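Local coordinates for putative 4-hydroxybenzoyl-CoA thioesterase (Geobacillus stearothermophilus, PDB 2OIW), which probably hydrolyses acyl-CoA thioesters as a hotdog-fold thioesterase of the 4-hydroxybenzoyl-CoA type, at the interface of chains A and B. Coordinates in Å, arbitrary orientation; residue numbers count along the deposited sequence, not the author numbering. Chains: chain A/B, putative 4-hydroxybenzoyl-CoA thioesterase.

The interface of chains A and B. Residues chain A 13-14, 16-18, 23; chain B 13-14, 16-18, 23.
The 3-10 helix 13-15 and the loop after it meet their copies about a two-fold axis, so each contact occurs twice in this small, mostly polar patch; whether this pairing, one of those in the deposited tetramer, persists in solution the structure alone does not show. Hydrogen bonds cross the axis reciprocally: the backbone N of A:Gly18 donates to the hydroxyl OG1 of B:Thr16 at 2.8 Å, and B:Gly18 N to A:Thr16 OG1 at 3.0 Å, both bent, 142° at H for the shorter. Each threonine holds OG1 in the crowded position between its backbone N and carbonyl carbon. From there B:Thr16 OG1 donates within its own chain to the B:Val13 carbonyl O at 2.7 Å, in the carbonyl plane, which leaves the hydroxyl oxygen to accept the partner's N-H. Asp17 is probably the catalytic carboxylate, placing the interface beside the presumed active site. A second intrachain bond steadies it: B:Asn23 ND2 reaches the anti lone pair of B:Asp17 OD2 at 2.8 Å, nearly straight (169°) and close to the amide plane. The other contacts are van der Waals. A:Val13, its CG1 anti to the backbone N, runs alongside B:Asp17, with CG1 3.8 Å from CB. B:Ser14 lies over the flat face of the A:Asn23 amide, its CB 3.5 Å from OD1. At the axis the two Asp17 backbones meet, CA to CA 3.9 Å. A water bridges the glycine carbonyls, 2.5 Å from A:Gly18 O and more loosely held by B:Gly18 O.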
# COMPACT_ATOMS: atom_id res chain seq x y z
N VAL A 13 -8.52 -5.15 -5.85
CA VAL A 13 -8.79 -3.95 -6.64
C VAL A 13 -7.76 -2.85 -6.33
O VAL A 13 -7.26 -2.19 -7.26
CB VAL A 13 -10.26 -3.43 -6.43
CG1 VAL A 13 -10.51 -2.07 -7.09
CG2 VAL A 13 -11.26 -4.46 -6.95
N SER A 14 -7.43 -2.68 -5.05
CA SER A 14 -6.47 -1.67 -4.57
C SER A 14 -5.04 -1.85 -5.11
O SER A 14 -4.26 -0.89 -5.10
CB SER A 14 -6.44 -1.61 -3.04
OG SER A 14 -5.98 -2.84 -2.48
N THR A 16 -4.41 -2.56 -8.32
CA THR A 16 -4.43 -2.03 -9.69
C THR A 16 -4.16 -0.53 -9.65
O THR A 16 -4.12 0.05 -8.57
CB THR A 16 -5.78 -2.29 -10.36
OG1 THR A 16 -6.82 -1.63 -9.60
CG2 THR A 16 -6.06 -3.80 -10.44
N ASP A 17 -3.97 0.09 -10.81
CA ASP A 17 -3.98 1.55 -10.88
C ASP A 17 -4.94 2.00 -11.96
O ASP A 17 -5.60 1.16 -12.57
CB ASP A 17 -2.58 2.15 -11.06
CG ASP A 17 -1.86 1.63 -12.29
OD1 ASP A 17 -2.52 1.22 -13.28
OD2 ASP A 17 -0.60 1.64 -12.27
N GLY A 18 -5.04 3.31 -12.20
CA GLY A 18 -5.93 3.83 -13.24
C GLY A 18 -5.69 3.35 -14.67
O GLY A 18 -6.58 3.48 -15.51
N ASN A 23 -0.60 -2.49 -10.61
CA ASN A 23 0.42 -1.43 -10.53
C ASN A 23 1.79 -2.04 -10.25
O ASN A 23 1.90 -3.07 -9.56
CB ASN A 23 0.04 -0.36 -9.47
CG ASN A 23 1.13 0.72 -9.29
OD1 ASN A 23 1.99 0.61 -8.40
ND2 ASN A 23 1.10 1.74 -10.12
N VAL B 13 0.20 7.54 -8.49
CA VAL B 13 -0.44 6.62 -9.45
C VAL B 13 -0.87 5.34 -8.69
O VAL B 13 -1.99 4.84 -8.84
CB VAL B 13 0.55 6.30 -10.64
CG1 VAL B 13 -0.02 5.26 -11.59
CG2 VAL B 13 0.91 7.55 -11.43
N SER B 14 0.00 4.86 -7.81
CA SER B 14 -0.26 3.63 -7.08
C SER B 14 -1.46 3.74 -6.13
O SER B 14 -1.98 2.75 -5.67
CB SER B 14 0.99 3.23 -6.31
OG SER B 14 1.23 4.13 -5.26
N THR B 16 -4.45 5.01 -7.07
CA THR B 16 -5.69 4.89 -7.83
C THR B 16 -6.03 3.40 -7.92
O THR B 16 -5.30 2.57 -7.37
CB THR B 16 -5.56 5.53 -9.23
OG1 THR B 16 -4.46 4.91 -9.95
CG2 THR B 16 -5.29 7.02 -9.08
N ASP B 17 -7.15 3.06 -8.55
CA ASP B 17 -7.41 1.68 -8.96
C ASP B 17 -7.92 1.72 -10.40
O ASP B 17 -8.03 2.80 -10.96
CB ASP B 17 -8.43 0.99 -8.06
CG ASP B 17 -9.74 1.77 -7.95
OD1 ASP B 17 -10.07 2.55 -8.90
OD2 ASP B 17 -10.43 1.61 -6.91
N GLY B 18 -8.27 0.57 -10.97
CA GLY B 18 -8.68 0.50 -12.36
C GLY B 18 -9.90 1.32 -12.77
O GLY B 18 -10.13 1.53 -13.95
N ASN B 23 -8.39 5.01 -4.93
CA ASN B 23 -9.04 3.85 -4.31
C ASN B 23 -9.45 4.21 -2.89
O ASN B 23 -8.76 4.97 -2.20
CB ASN B 23 -8.09 2.64 -4.30
CG ASN B 23 -8.70 1.40 -3.67
OD1 ASN B 23 -8.41 1.08 -2.51
ND2 ASN B 23 -9.54 0.69 -4.43
O HOH W 1 -8.96 4.20 -15.27